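Local coordinates for flagellar hook-associated protein 2 (Bdellovibrio bacteriovorus, PDB 6KTY) that probably caps the tip of the growing flagellar filament as a pentamer and helps flagellin subunits polymerise there instead of leaking away, at residues V38-P52 and Q140-K154. Sequence-based numbering, arbitrary orientation.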
# COMPACT_ATOMS: atom_id res chain seq x y z
N VAL A 38 -11.86 3.66 -2.07
CA VAL A 38 -11.64 4.15 -0.71
C VAL A 38 -12.07 3.07 0.30
O VAL A 38 -11.33 2.76 1.20
CB VAL A 38 -12.35 5.51 -0.45
CG1 VAL A 38 -12.12 5.97 0.97
CG2 VAL A 38 -11.78 6.58 -1.43
N GLN A 39 -13.24 2.47 0.10
CA GLN A 39 -13.73 1.43 1.01
C GLN A 39 -14.55 0.46 0.20
O GLN A 39 -15.31 0.89 -0.68
CB GLN A 39 -14.59 2.15 2.05
CG GLN A 39 -15.40 1.32 2.97
CD GLN A 39 -16.33 2.21 3.77
OE1 GLN A 39 -15.88 2.92 4.67
NE2 GLN A 39 -17.63 2.19 3.44
N LEU A 40 -14.40 -0.84 0.46
CA LEU A 40 -15.27 -1.80 -0.19
C LEU A 40 -16.69 -1.65 0.38
O LEU A 40 -16.87 -1.17 1.50
CB LEU A 40 -14.78 -3.22 0.02
CG LEU A 40 -13.44 -3.57 -0.63
CD1 LEU A 40 -13.07 -4.97 -0.16
CD2 LEU A 40 -13.45 -3.53 -2.17
N ALA A 41 -17.68 -2.05 -0.39
CA ALA A 41 -19.02 -2.20 0.17
C ALA A 41 -19.01 -3.29 1.27
O ALA A 41 -18.29 -4.27 1.13
CB ALA A 41 -20.00 -2.55 -0.93
N GLN A 42 -19.77 -3.09 2.34
CA GLN A 42 -19.72 -3.95 3.53
C GLN A 42 -21.07 -4.63 3.73
O GLN A 42 -22.12 -3.98 3.61
CB GLN A 42 -19.40 -3.13 4.78
CG GLN A 42 -18.22 -2.22 4.70
CD GLN A 42 -16.90 -2.97 4.84
OE1 GLN A 42 -16.67 -3.64 5.83
NE2 GLN A 42 -16.04 -2.85 3.85
N LYS A 43 -21.01 -5.94 4.04
CA LYS A 43 -22.17 -6.72 4.46
C LYS A 43 -22.52 -6.39 5.90
O LYS A 43 -21.63 -6.19 6.70
CB LYS A 43 -21.85 -8.22 4.41
CG LYS A 43 -21.53 -8.76 3.05
CD LYS A 43 -21.01 -10.20 3.20
CE LYS A 43 -20.01 -10.58 2.12
NZ LYS A 43 -18.59 -10.60 2.66
N PRO A 44 -23.82 -6.39 6.24
CA PRO A 44 -24.17 -6.28 7.66
C PRO A 44 -23.73 -7.60 8.32
O PRO A 44 -23.78 -8.65 7.66
CB PRO A 44 -25.69 -6.18 7.64
CG PRO A 44 -26.07 -6.97 6.41
CD PRO A 44 -24.97 -6.82 5.43
N ALA A 45 -23.32 -7.56 9.58
CA ALA A 45 -22.84 -8.77 10.25
C ALA A 45 -22.80 -8.65 11.74
O ALA A 45 -22.82 -7.54 12.29
CB ALA A 45 -21.42 -9.18 9.70
N ALA A 46 -22.77 -9.80 12.43
CA ALA A 46 -22.67 -9.78 13.91
C ALA A 46 -21.83 -10.97 14.35
O ALA A 46 -21.77 -12.03 13.65
CB ALA A 46 -24.11 -9.77 14.61
N MET A 47 -21.11 -10.81 15.43
CA MET A 47 -20.23 -11.90 15.89
C MET A 47 -20.52 -12.18 17.33
O MET A 47 -20.60 -11.23 18.13
CB MET A 47 -18.74 -11.55 15.70
CG MET A 47 -17.80 -12.77 15.88
SD MET A 47 -16.09 -12.45 15.50
CE MET A 47 -16.13 -12.55 13.72
N SER A 48 -20.63 -13.46 17.68
CA SER A 48 -20.91 -13.82 19.09
C SER A 48 -19.75 -13.61 20.05
O SER A 48 -18.60 -13.43 19.63
CB SER A 48 -21.39 -15.28 19.19
OG SER A 48 -20.28 -16.16 19.15
N ASN A 49 -20.07 -13.61 21.35
CA ASN A 49 -19.09 -13.92 22.40
C ASN A 49 -18.41 -15.28 22.18
O ASN A 49 -18.87 -16.10 21.37
CB ASN A 49 -19.74 -13.82 23.79
CG ASN A 49 -20.93 -14.78 23.98
OD1 ASN A 49 -21.70 -15.01 23.08
ND2 ASN A 49 -21.05 -15.32 25.18
N GLY A 50 -17.29 -15.48 22.86
CA GLY A 50 -16.45 -16.67 22.68
C GLY A 50 -16.97 -17.85 23.49
O GLY A 50 -17.50 -17.69 24.59
N PHE A 51 -16.80 -19.05 22.93
CA PHE A 51 -17.18 -20.29 23.58
C PHE A 51 -15.98 -21.21 23.65
O PHE A 51 -15.09 -21.14 22.77
CB PHE A 51 -18.30 -20.96 22.79
CG PHE A 51 -19.65 -20.34 23.01
CD1 PHE A 51 -19.96 -19.11 22.44
CD2 PHE A 51 -20.60 -20.98 23.78
CE1 PHE A 51 -21.21 -18.53 22.65
CE2 PHE A 51 -21.86 -20.39 24.00
CZ PHE A 51 -22.16 -19.18 23.46
N PRO A 52 -15.95 -22.10 24.67
CA PRO A 52 -14.79 -22.96 24.80
C PRO A 52 -14.75 -24.07 23.76
O PRO A 52 -13.73 -24.71 23.61
CB PRO A 52 -14.92 -23.53 26.23
CG PRO A 52 -16.39 -23.49 26.55
CD PRO A 52 -16.93 -22.30 25.76
N GLN A 140 -24.50 -21.77 28.53
CA GLN A 140 -23.80 -20.52 28.51
C GLN A 140 -24.59 -19.52 27.67
O GLN A 140 -25.19 -19.89 26.67
CB GLN A 140 -22.40 -20.73 27.93
CG GLN A 140 -21.53 -19.49 27.93
CD GLN A 140 -20.24 -19.66 27.13
OE1 GLN A 140 -19.62 -20.73 27.14
NE2 GLN A 140 -19.83 -18.60 26.44
N ASP A 141 -24.53 -18.26 28.07
CA ASP A 141 -25.17 -17.16 27.35
C ASP A 141 -24.55 -16.93 25.98
O ASP A 141 -23.32 -16.79 25.86
CB ASP A 141 -25.03 -15.87 28.17
CG ASP A 141 -25.88 -15.87 29.43
OD1 ASP A 141 -26.92 -16.58 29.48
OD2 ASP A 141 -25.52 -15.15 30.38
N MET A 142 -25.38 -16.87 24.94
CA MET A 142 -24.92 -16.40 23.63
C MET A 142 -25.44 -15.02 23.36
O MET A 142 -26.63 -14.76 23.54
CB MET A 142 -25.39 -17.30 22.47
CG MET A 142 -24.54 -17.12 21.25
SD MET A 142 -25.22 -16.00 20.02
CE MET A 142 -26.07 -17.26 19.05
N TYR A 143 -24.55 -14.16 22.91
CA TYR A 143 -24.93 -12.83 22.53
C TYR A 143 -23.99 -12.33 21.45
O TYR A 143 -22.87 -12.82 21.31
CB TYR A 143 -24.95 -11.86 23.76
CG TYR A 143 -23.61 -11.61 24.44
CD1 TYR A 143 -23.10 -12.49 25.39
CD2 TYR A 143 -22.88 -10.44 24.16
CE1 TYR A 143 -21.88 -12.25 26.01
CE2 TYR A 143 -21.66 -10.19 24.77
CZ TYR A 143 -21.17 -11.09 25.70
OH TYR A 143 -19.98 -10.84 26.29
N PHE A 144 -24.46 -11.38 20.68
CA PHE A 144 -23.66 -10.72 19.67
C PHE A 144 -22.85 -9.60 20.33
O PHE A 144 -23.38 -8.54 20.61
CB PHE A 144 -24.58 -10.20 18.56
CG PHE A 144 -25.26 -11.31 17.75
CD1 PHE A 144 -24.49 -12.34 17.17
CD2 PHE A 144 -26.63 -11.30 17.52
CE1 PHE A 144 -25.08 -13.32 16.41
CE2 PHE A 144 -27.24 -12.31 16.77
CZ PHE A 144 -26.47 -13.33 16.21
N GLU A 145 -21.57 -9.87 20.60
CA GLU A 145 -20.65 -8.94 21.29
C GLU A 145 -20.35 -7.77 20.36
O GLU A 145 -20.11 -6.64 20.79
CB GLU A 145 -19.35 -9.68 21.64
CG GLU A 145 -18.57 -9.17 22.87
CD GLU A 145 -17.35 -10.04 23.22
OE1 GLU A 145 -17.07 -11.04 22.51
OE2 GLU A 145 -16.66 -9.74 24.22
N GLU A 146 -20.41 -8.03 19.05
CA GLU A 146 -20.12 -7.00 18.08
C GLU A 146 -21.04 -7.12 16.88
O GLU A 146 -21.36 -8.23 16.47
CB GLU A 146 -18.66 -7.17 17.64
CG GLU A 146 -17.74 -5.98 17.92
CD GLU A 146 -16.45 -6.08 17.11
OE1 GLU A 146 -15.61 -6.95 17.45
OE2 GLU A 146 -16.32 -5.33 16.11
N SER A 147 -21.49 -6.00 16.33
CA SER A 147 -22.15 -6.02 15.03
C SER A 147 -21.66 -4.89 14.13
O SER A 147 -21.08 -3.91 14.61
CB SER A 147 -23.66 -5.96 15.18
OG SER A 147 -24.06 -4.83 15.90
N ARG A 148 -21.89 -5.07 12.82
CA ARG A 148 -21.52 -4.08 11.81
C ARG A 148 -22.67 -3.83 10.84
O ARG A 148 -23.36 -4.76 10.41
CB ARG A 148 -20.26 -4.52 11.09
CG ARG A 148 -18.98 -4.35 11.95
CD ARG A 148 -17.75 -4.67 11.14
NE ARG A 148 -17.10 -3.51 10.47
CZ ARG A 148 -17.19 -3.23 9.16
NH1 ARG A 148 -17.97 -3.92 8.33
NH2 ARG A 148 -16.53 -2.19 8.68
N LYS A 149 -22.89 -2.56 10.51
CA LYS A 149 -23.96 -2.19 9.62
C LYS A 149 -23.49 -2.44 8.20
O LYS A 149 -22.29 -2.38 7.90
CB LYS A 149 -24.34 -0.71 9.75
CG LYS A 149 -24.67 -0.26 11.15
CD LYS A 149 -24.81 1.27 11.18
CE LYS A 149 -24.99 1.83 12.60
NZ LYS A 149 -24.54 3.27 12.62
N ALA A 150 -24.44 -2.71 7.33
CA ALA A 150 -24.17 -2.75 5.89
C ALA A 150 -23.72 -1.36 5.44
O ALA A 150 -24.25 -0.34 5.92
CB ALA A 150 -25.41 -3.14 5.13
N GLN A 151 -22.78 -1.31 4.51
CA GLN A 151 -22.32 -0.03 3.96
C GLN A 151 -22.08 -0.08 2.47
O GLN A 151 -21.72 -1.11 1.88
CB GLN A 151 -21.01 0.41 4.59
CG GLN A 151 -20.99 0.65 6.10
CD GLN A 151 -19.69 1.32 6.51
OE1 GLN A 151 -19.30 2.34 5.93
NE2 GLN A 151 -18.99 0.75 7.50
N ASN A 152 -22.23 1.10 1.86
CA ASN A 152 -21.87 1.32 0.50
C ASN A 152 -20.33 1.29 0.34
O ASN A 152 -19.58 1.63 1.27
CB ASN A 152 -22.43 2.69 0.01
CG ASN A 152 -23.94 2.75 -0.00
OD1 ASN A 152 -24.63 1.72 -0.14
ND2 ASN A 152 -24.47 3.96 0.10
N ALA A 153 -19.88 0.89 -0.85
CA ALA A 153 -18.54 1.21 -1.32
C ALA A 153 -18.38 2.71 -1.46
O ALA A 153 -19.34 3.46 -1.74
CB ALA A 153 -18.23 0.55 -2.62
N LYS A 154 -17.16 3.17 -1.22
CA LYS A 154 -16.81 4.55 -1.47
C LYS A 154 -15.70 4.51 -2.49
O LYS A 154 -14.68 3.84 -2.27
CB LYS A 154 -16.34 5.26 -0.20
CG LYS A 154 -17.42 5.44 0.87
CD LYS A 154 -16.85 6.02 2.14
CE LYS A 154 -17.93 6.32 3.17
NZ LYS A 154 -17.26 6.77 4.46
O HOH W 1 -19.11 -6.04 7.62
O HOH W 2 -15.45 -13.17 23.90
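With CG set between the backbone N and the carbonyl carbon in both Asn-49 (chi1 60°) and Tyr-143, the Asn-49 side chain lies over one face of the Tyr-143 ring, its CB in CH-pi contact offset toward the rim. This pair sits near one end of a long antiparallel pairing of two chain segments, strand at the sheets and extended loop between them: 38-52 leads from the sheet of strands 32-39 and 153-157 to that of 45-48 and 144-148, and 140-154 leads back, tying together two beta domains of this FliD fragment. Asn-49 grips the partner backbone twice: ND2 gives a nearly straight bond to Asp-141 O (2.8 Å), while OD1 accepts from Tyr-143 N, which lies above the plane of the Asn-49 side-chain amide.

Further along, the Gln-140 amide stacks on the Phe-51 ring, planes 13° apart, with NE2 over the ring centre; a bond from NE2 to Gly-50 O (3.1 Å) holds the amide there. Ala-46 CB covers one face of the Phe-144 ring, whose other neighbours include Phe-130, edge-to-face. Next to the Ala-46 and Phe-144 pair, Glu-145 and Glu-146 both face Met-47, a classic beta bulge; a second one places Val-38 and Gln-39 opposite Lys-154, whose O accepts from both backbone nitrogens.

In the linker, Gln-42 bends at chi2 (-78°), presenting OE1 to Arg-148: NH1 lies in the amide plane of Gln-42, on a lone pair of OE1, at 2.8 Å, and NH2 adds a weak bond. Gln-42 NE2 turns back to Leu-40 O and also reaches Glu-188 of a second subunit, so both ends of the amide are held and its rotation is probably fixed. Nearer the first sheet, the extended Gln-39 side chain crosses Gln-151 at about a right angle, and Gln-39 NE2 donates to Asn-152 O at 3.0 Å, nearly along the C=O axis.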